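Local coordinates for protein MmeI (PDB 5HR4) that acts as a Type IIL restriction-modification enzyme that binds DNA and probably methylates the exocyclic amino group of adenine with S-adenosyl-L-methionine as methyl donor, at residues I382-R386 against I437-F441; I402-D407 against R447-T453. The contacts are given in a common frame with arbitrary orientation. Residues are numbered along the deposited sequence.

Contact 1 of 2, residues I382-R386 against I437-F441; sequences IEVLR and ISDEF
Two helical segments run in the same general direction near the C-terminal ends of their helices. I382 pairs with I437 at a CA–CA distance of 6.7 Å and R386 with F441 at 8.8 Å, so the backbones spread apart toward the later residues. Residues 382-386 are helical throughout, with R386 N bonded to I382 O at 2.8 Å. The other helix ends at E440, and F441 leaves helical angles (phi/psi -110/16), although its N still reaches I437 O at 3.2 Å.

I382, an mt rotamer pointing toward the partner helix, forms the apolar centre: its CG1 lies 3.6 Å from I437 CG1, and its CG2 4.3 Å from F441 CZ. F441 (chi1 m) swings its ring into the widening gap, presenting an edge to the backbone, with CZ 3.9 Å from I382 O, while CE2 sits 4.4 Å from L385 CB. L385 CD1 adds a contact to I437 CD1 at 4.2 Å.

R386 closes the exposed side. With chi1 t, its guanidinium lies between two carboxylates. One helical turn back, E383 receives NE at OE1 (3.1 Å) and NH2 at OE2 (2.7 Å); across the gap, NH1 bonds E440 OE1 at 3.2 Å, almost linearly and near the guanidinium plane. The result is a three-residue salt-bridge network beside the apolar contacts of I382, L385, I437 and F441.

Helices 368-388 and 416-440 belong to successive beta-alpha-beta crossovers, and their parallel pairing is typical of the Rossmann-like fold of class I methyltransferases.

Contact 2 of 2, residues I402-D407 against R447-T453; sequences IQINVD and RIPLKST
R447 donates a forked pair of hydrogen bonds to a single backbone oxygen: NH1 and NH2 each lie 2.8 Å from I404 O, which sits at the guanidinium edge. An almost extended side chain (chi1 m, chi2 and chi3 t) carries the group across, and NH1 also meets D430 in a salt bridge. The N405 amide covers one guanidinium face, with ND2 3.2 Å from R447 CZ, and I402 CD1 lies over the opposite face. N405 OD1 accepts V406 N at 2.9 Å.

Both segments are irregular apart from a 3-10 turn starting at V406. They lead into the adjacent parallel strands 409-413 and 455-458 of the Rossmann-like methyltransferase sheet, and 447-453 bulges away from its partner around a cis peptide before P449.

The backbones approach closest at D407 and T453 (CA–CA 5.3 Å), where D407 CA makes a CA-H...O contact to T453 O at 3.6 Å; the D407 carboxylate pairs with R355. Beside them V406 CG2 packs 3.7 Å from S452 CB.

How the contacts relate
The four segments alternate along the chain (382-386, 402-407, 437-441, 447-453), so 402-407 lies between the segments of contact 1 and 437-441 between those of contact 2. Their centres are about 17 Å apart, yet they touch where L385 CD1 of contact 1 packs 4.0 Å from I402 CA of contact 2. Contact 1 joins the C-terminal parts of two helices; contact 2 joins the loops that carry the chain onward into the next strands. Helix 368-388 ties them further, since E381 accepts hydrogen bonds from Q403 N and I404 N. Both lie away from the sinefungin and calcium sites, with nearest atoms about 31 Å (contact 1) and 23 Å (contact 2) from the DNA.

Contact 1 of 2, residues I382-R386 against I437-F441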
ATOM      1  N   ILE A 382      -6.113 -31.568  -8.067  1.00 29.69           N
ATOM      2  CA  ILE A 382      -6.849 -32.719  -7.529  1.00 37.02           C
ATOM      3  C   ILE A 382      -7.998 -33.097  -8.465  1.00 35.12           C
ATOM      4  O   ILE A 382      -8.180 -34.268  -8.816  1.00 33.25           O
ATOM      5  CB  ILE A 382      -7.378 -32.429  -6.109  1.00 38.72           C
ATOM      6  CG1 ILE A 382      -6.339 -32.727  -5.036  1.00 34.64           C
ATOM      7  CG2 ILE A 382      -8.644 -33.248  -5.815  1.00 34.26           C
ATOM      8  CD1 ILE A 382      -6.778 -32.245  -3.645  1.00 36.81           C
ATOM      9  N   GLU A 383      -8.799 -32.111  -8.864  1.00 32.45           N
ATOM     10  CA  GLU A 383      -9.900 -32.375  -9.776  1.00 32.57           C
ATOM     11  C   GLU A 383      -9.393 -32.882 -11.117  1.00 37.70           C
ATOM     12  O   GLU A 383     -10.076 -33.676 -11.775  1.00 36.39           O
ATOM     13  CB  GLU A 383     -10.754 -31.111  -9.949  1.00 31.86           C
ATOM     14  CG  GLU A 383     -11.375 -30.588  -8.642  1.00 30.74           C
ATOM     15  CD  GLU A 383     -11.991 -31.708  -7.783  1.00 40.99           C
ATOM     16  OE1 GLU A 383     -12.707 -32.582  -8.324  1.00 55.66           O
ATOM     17  OE2 GLU A 383     -11.760 -31.728  -6.557  1.00 44.52           O
ATOM     18  N   VAL A 384      -8.192 -32.461 -11.532  1.00 37.19           N
ATOM     19  CA  VAL A 384      -7.628 -32.973 -12.783  1.00 36.94           C
ATOM     20  C   VAL A 384      -7.359 -34.465 -12.665  1.00 38.31           C
ATOM     21  O   VAL A 384      -7.755 -35.259 -13.527  1.00 39.45           O
ATOM     22  CB  VAL A 384      -6.356 -32.200 -13.172  1.00 30.38           C
ATOM     23  CG1 VAL A 384      -5.552 -33.006 -14.183  1.00 25.92           C
ATOM     24  CG2 VAL A 384      -6.719 -30.828 -13.736  1.00 27.60           C
ATOM     25  N   LEU A 385      -6.679 -34.872 -11.591  1.00 41.45           N
ATOM     26  CA  LEU A 385      -6.455 -36.297 -11.367  1.00 41.96           C
ATOM     27  C   LEU A 385      -7.763 -37.045 -11.139  1.00 39.45           C
ATOM     28  O   LEU A 385      -7.859 -38.224 -11.501  1.00 44.64           O
ATOM     29  CB  LEU A 385      -5.488 -36.502 -10.202  1.00 30.98           C
ATOM     30  CG  LEU A 385      -4.135 -35.947 -10.658  1.00 40.01           C
ATOM     31  CD1 LEU A 385      -3.030 -35.881  -9.563  1.00 36.13           C
ATOM     32  CD2 LEU A 385      -3.681 -36.769 -11.841  1.00 41.85           C
ATOM     33  N   ARG A 386      -8.780 -36.389 -10.560  1.00 38.16           N
ATOM     34  CA  ARG A 386     -10.101 -37.019 -10.467  1.00 40.22           C
ATOM     35  C   ARG A 386     -10.633 -37.306 -11.859  1.00 35.97           C
ATOM     36  O   ARG A 386     -11.088 -38.420 -12.147  1.00 34.29           O
ATOM     37  CB  ARG A 386     -11.073 -36.131  -9.679  1.00 44.38           C
ATOM     38  CG  ARG A 386     -12.482 -36.720  -9.428  1.00 40.09           C
ATOM     39  CD  ARG A 386     -12.820 -36.762  -7.919  1.00 43.56           C
ATOM     40  NE  ARG A 386     -12.597 -35.474  -7.246  1.00 49.03           N
ATOM     41  CZ  ARG A 386     -12.414 -35.319  -5.933  1.00 47.06           C
ATOM     42  NH1 ARG A 386     -12.412 -36.371  -5.127  1.00 48.80           N
ATOM     43  NH2 ARG A 386     -12.226 -34.108  -5.420  1.00 45.13           N
ATOM     44  N   ILE A 437      -4.697 -34.478  -0.678  1.00 38.43           N
ATOM     45  CA  ILE A 437      -4.933 -35.436  -1.760  1.00 42.78           C
ATOM     46  C   ILE A 437      -4.899 -36.863  -1.225  1.00 39.47           C
ATOM     47  O   ILE A 437      -5.661 -37.718  -1.681  1.00 41.66           O
ATOM     48  CB  ILE A 437      -3.942 -35.244  -2.921  1.00 36.76           C
ATOM     49  CG1 ILE A 437      -4.576 -35.754  -4.210  1.00 33.77           C
ATOM     50  CG2 ILE A 437      -2.665 -36.027  -2.683  1.00 35.51           C
ATOM     51  CD1 ILE A 437      -3.791 -35.418  -5.467  1.00 31.63           C
ATOM     52  N   SER A 438      -4.044 -37.133  -0.230  1.00 37.11           N
ATOM     53  CA  SER A 438      -4.042 -38.436   0.420  1.00 38.89           C
ATOM     54  C   SER A 438      -5.405 -38.769   1.003  1.00 43.29           C
ATOM     55  O   SER A 438      -5.802 -39.939   1.026  1.00 45.28           O
ATOM     56  CB  SER A 438      -2.981 -38.479   1.518  1.00 42.53           C
ATOM     57  OG  SER A 438      -1.668 -38.544   0.977  1.00 40.68           O
ATOM     58  N   ASP A 439      -6.138 -37.755   1.464  1.00 49.90           N
ATOM     59  CA  ASP A 439      -7.470 -37.987   2.009  1.00 47.67           C
ATOM     60  C   ASP A 439      -8.476 -38.284   0.905  1.00 50.06           C
ATOM     61  O   ASP A 439      -9.274 -39.220   1.028  1.00 49.85           O
ATOM     62  CB  ASP A 439      -7.931 -36.781   2.827  1.00 49.77           C
ATOM     63  CG  ASP A 439      -7.066 -36.531   4.047  1.00 63.88           C
ATOM     64  OD1 ASP A 439      -6.200 -37.378   4.361  1.00 67.33           O
ATOM     65  OD2 ASP A 439      -7.257 -35.479   4.701  1.00 81.37           O
ATOM     66  N   GLU A 440      -8.452 -37.501  -0.183  1.00 44.05           N
ATOM     67  CA  GLU A 440      -9.453 -37.673  -1.233  1.00 43.50           C
ATOM     68  C   GLU A 440      -9.434 -39.082  -1.803  1.00 49.18           C
ATOM     69  O   GLU A 440     -10.494 -39.686  -2.022  1.00 53.15           O
ATOM     70  CB  GLU A 440      -9.231 -36.676  -2.364  1.00 44.89           C
ATOM     71  CG  GLU A 440      -9.442 -35.242  -1.975  1.00 51.47           C
ATOM     72  CD  GLU A 440     -10.844 -34.971  -1.494  1.00 58.75           C
ATOM     73  OE1 GLU A 440     -11.796 -35.577  -2.049  1.00 61.82           O
ATOM     74  OE2 GLU A 440     -10.982 -34.149  -0.557  1.00 59.30           O
ATOM     75  N   PHE A 441      -8.243 -39.616  -2.065  1.00 44.66           N
ATOM     76  CA  PHE A 441      -8.094 -40.867  -2.791  1.00 39.26           C
ATOM     77  C   PHE A 441      -7.606 -41.995  -1.907  1.00 41.77           C
ATOM     78  O   PHE A 441      -7.136 -43.010  -2.422  1.00 44.70           O
ATOM     79  CB  PHE A 441      -7.137 -40.685  -3.962  1.00 39.51           C
ATOM     80  CG  PHE A 441      -7.508 -39.564  -4.866  1.00 44.79           C
ATOM     81  CD1 PHE A 441      -8.830 -39.355  -5.214  1.00 42.89           C
ATOM     82  CD2 PHE A 441      -6.539 -38.711  -5.362  1.00 41.53           C
ATOM     83  CE1 PHE A 441      -9.180 -38.318  -6.048  1.00 46.47           C
ATOM     84  CE2 PHE A 441      -6.876 -37.667  -6.202  1.00 42.09           C
ATOM     85  CZ  PHE A 441      -8.202 -37.468  -6.543  1.00 48.95           C
TER

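Contact 2 of 2, residues I402-D407 against R447-T453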
ATOM      1  N   ILE A 402       0.784 -37.220  -9.943  1.00 41.40           N
ATOM      2  CA  ILE A 402       1.013 -35.829  -9.543  1.00 38.30           C
ATOM      3  C   ILE A 402       2.195 -35.221 -10.292  1.00 36.95           C
ATOM      4  O   ILE A 402       3.113 -35.924 -10.736  1.00 40.17           O
ATOM      5  CB  ILE A 402       1.244 -35.739  -8.024  1.00 39.64           C
ATOM      6  CG1 ILE A 402       0.970 -34.319  -7.515  1.00 41.22           C
ATOM      7  CG2 ILE A 402       2.664 -36.141  -7.686  1.00 33.70           C
ATOM      8  CD1 ILE A 402       0.754 -34.229  -6.003  1.00 39.77           C
ATOM      9  N   GLN A 403       2.175 -33.894 -10.425  1.00 35.32           N
ATOM     10  CA  GLN A 403       3.231 -33.179 -11.138  1.00 36.95           C
ATOM     11  C   GLN A 403       3.619 -31.853 -10.482  1.00 37.17           C
ATOM     12  O   GLN A 403       4.808 -31.608 -10.218  1.00 33.98           O
ATOM     13  CB  GLN A 403       2.811 -32.933 -12.584  1.00 36.32           C
ATOM     14  CG  GLN A 403       3.040 -34.121 -13.486  1.00 34.83           C
ATOM     15  CD  GLN A 403       3.174 -33.700 -14.929  1.00 41.13           C
ATOM     16  OE1 GLN A 403       4.177 -33.097 -15.319  1.00 49.24           O
ATOM     17  NE2 GLN A 403       2.160 -33.995 -15.731  1.00 39.97           N
ATOM     18  N   ILE A 404       2.615 -31.013 -10.210  1.00 32.46           N
ATOM     19  CA  ILE A 404       2.832 -29.661  -9.713  1.00 31.08           C
ATOM     20  C   ILE A 404       3.696 -29.663  -8.450  1.00 35.09           C
ATOM     21  O   ILE A 404       3.601 -30.564  -7.604  1.00 35.47           O
ATOM     22  CB  ILE A 404       1.452 -29.011  -9.508  1.00 32.46           C
ATOM     23  CG1 ILE A 404       0.794 -28.878 -10.878  1.00 33.10           C
ATOM     24  CG2 ILE A 404       1.543 -27.638  -8.873  1.00 32.77           C
ATOM     25  CD1 ILE A 404      -0.673 -28.632 -10.820  1.00 36.87           C
ATOM     26  N   ASN A 405       4.581 -28.670  -8.337  1.00 31.30           N
ATOM     27  CA  ASN A 405       5.566 -28.683  -7.261  1.00 33.98           C
ATOM     28  C   ASN A 405       6.167 -27.292  -7.091  1.00 31.38           C
ATOM     29  O   ASN A 405       6.055 -26.421  -7.959  1.00 29.13           O
ATOM     30  CB  ASN A 405       6.667 -29.722  -7.522  1.00 32.60           C
ATOM     31  CG  ASN A 405       7.123 -30.428  -6.251  1.00 33.15           C
ATOM     32  OD1 ASN A 405       7.040 -29.881  -5.139  1.00 33.67           O
ATOM     33  ND2 ASN A 405       7.603 -31.649  -6.408  1.00 28.88           N
ATOM     34  N   VAL A 406       6.839 -27.114  -5.950  1.00 30.18           N
ATOM     35  CA  VAL A 406       7.388 -25.820  -5.557  1.00 31.47           C
ATOM     36  C   VAL A 406       8.446 -25.307  -6.525  1.00 27.89           C
ATOM     37  O   VAL A 406       8.667 -24.100  -6.600  1.00 28.91           O
ATOM     38  CB  VAL A 406       7.945 -25.919  -4.125  1.00 28.69           C
ATOM     39  CG1 VAL A 406       6.825 -26.284  -3.175  1.00 30.10           C
ATOM     40  CG2 VAL A 406       9.030 -26.992  -4.061  1.00 25.73           C
ATOM     41  N   ASP A 407       9.082 -26.170  -7.290  1.00 29.08           N
ATOM     42  CA  ASP A 407      10.064 -25.611  -8.239  1.00 30.25           C
ATOM     43  C   ASP A 407       9.433 -24.734  -9.286  1.00 28.05           C
ATOM     44  O   ASP A 407      10.109 -24.312 -10.209  1.00 28.95           O
ATOM     45  CB  ASP A 407      10.889 -26.717  -8.918  1.00 25.76           C
ATOM     46  CG  ASP A 407      10.032 -27.817  -9.547  1.00 34.09           C
ATOM     47  OD1 ASP A 407       8.863 -27.574  -9.909  1.00 34.25           O
ATOM     48  OD2 ASP A 407      10.556 -28.945  -9.706  1.00 41.54           O
ATOM     49  N   ARG A 447       5.942 -35.793   0.049  1.00 35.53           N
ATOM     50  CA  ARG A 447       7.187 -35.457  -0.615  1.00 30.28           C
ATOM     51  C   ARG A 447       8.281 -35.197   0.415  1.00 33.18           C
ATOM     52  O   ARG A 447       8.825 -34.084   0.506  1.00 30.16           O
ATOM     53  CB  ARG A 447       6.987 -34.263  -1.550  1.00 28.23           C
ATOM     54  CG  ARG A 447       6.232 -34.614  -2.794  1.00 28.38           C
ATOM     55  CD  ARG A 447       5.705 -33.373  -3.460  1.00 33.46           C
ATOM     56  NE  ARG A 447       5.503 -33.580  -4.893  1.00 37.10           N
ATOM     57  CZ  ARG A 447       4.738 -32.808  -5.662  1.00 38.96           C
ATOM     58  NH1 ARG A 447       4.081 -31.776  -5.133  1.00 37.77           N
ATOM     59  NH2 ARG A 447       4.625 -33.066  -6.960  1.00 34.51           N
ATOM     60  N   ILE A 448       8.612 -36.240   1.171  1.00 33.12           N
ATOM     61  CA  ILE A 448       9.725 -36.240   2.112  1.00 33.75           C
ATOM     62  C   ILE A 448      10.655 -37.389   1.747  1.00 34.37           C
ATOM     63  O   ILE A 448      10.190 -38.518   1.592  1.00 32.16           O
ATOM     64  CB  ILE A 448       9.261 -36.387   3.571  1.00 35.94           C
ATOM     65  CG1 ILE A 448       8.216 -35.309   3.901  1.00 30.86           C
ATOM     66  CG2 ILE A 448      10.459 -36.312   4.520  1.00 31.70           C
ATOM     67  CD1 ILE A 448       8.740 -33.916   3.802  1.00 26.16           C
ATOM     68  N   PRO A 449      11.975 -37.168   1.643  1.00 40.01           N
ATOM     69  CA  PRO A 449      12.689 -35.922   1.889  1.00 35.44           C
ATOM     70  C   PRO A 449      12.451 -34.847   0.825  1.00 36.69           C
ATOM     71  O   PRO A 449      11.929 -35.105  -0.268  1.00 32.02           O
ATOM     72  CB  PRO A 449      14.158 -36.378   1.886  1.00 33.56           C
ATOM     73  CG  PRO A 449      14.167 -37.493   0.983  1.00 30.51           C
ATOM     74  CD  PRO A 449      12.915 -38.244   1.300  1.00 34.36           C
ATOM     75  N   LEU A 450      12.888 -33.639   1.162  1.00 36.25           N
ATOM     76  CA  LEU A 450      12.646 -32.460   0.345  1.00 36.38           C
ATOM     77  C   LEU A 450      13.552 -32.501  -0.880  1.00 32.92           C
ATOM     78  O   LEU A 450      14.726 -32.139  -0.813  1.00 42.54           O
ATOM     79  CB  LEU A 450      12.879 -31.210   1.190  1.00 37.39           C
ATOM     80  CG  LEU A 450      11.939 -31.135   2.402  1.00 35.75           C
ATOM     81  CD1 LEU A 450      12.330 -30.032   3.379  1.00 29.20           C
ATOM     82  CD2 LEU A 450      10.480 -30.954   1.934  1.00 27.35           C
ATOM     83  N   LYS A 451      13.015 -32.946  -2.012  1.00 31.03           N
ATOM     84  CA  LYS A 451      13.790 -32.983  -3.246  1.00 38.32           C
ATOM     85  C   LYS A 451      13.527 -31.801  -4.176  1.00 37.62           C
ATOM     86  O   LYS A 451      14.349 -31.529  -5.054  1.00 46.70           O
ATOM     87  CB  LYS A 451      13.528 -34.295  -3.995  1.00 32.14           C
ATOM     88  N   SER A 452      12.416 -31.098  -4.013  1.00 39.60           N
ATOM     89  CA  SER A 452      12.059 -29.970  -4.856  1.00 30.78           C
ATOM     90  C   SER A 452      12.267 -28.695  -4.056  1.00 32.24           C
ATOM     91  O   SER A 452      12.005 -28.658  -2.847  1.00 30.97           O
ATOM     92  CB  SER A 452      10.595 -30.091  -5.312  1.00 36.94           C
ATOM     93  OG  SER A 452      10.400 -29.593  -6.631  1.00 37.49           O
ATOM     94  N   THR A 453      12.784 -27.655  -4.704  1.00 27.41           N
ATOM     95  CA  THR A 453      12.987 -26.454  -3.929  1.00 32.93           C
ATOM     96  C   THR A 453      12.513 -25.214  -4.685  1.00 35.22           C
ATOM     97  O   THR A 453      12.741 -25.088  -5.905  1.00 32.24           O
ATOM     98  CB  THR A 453      14.461 -26.282  -3.499  1.00 36.49           C
ATOM     99  OG1 THR A 453      15.248 -25.818  -4.602  1.00 42.26           O
ATOM    100  CG2 THR A 453      15.044 -27.607  -2.977  1.00 29.79           C
TER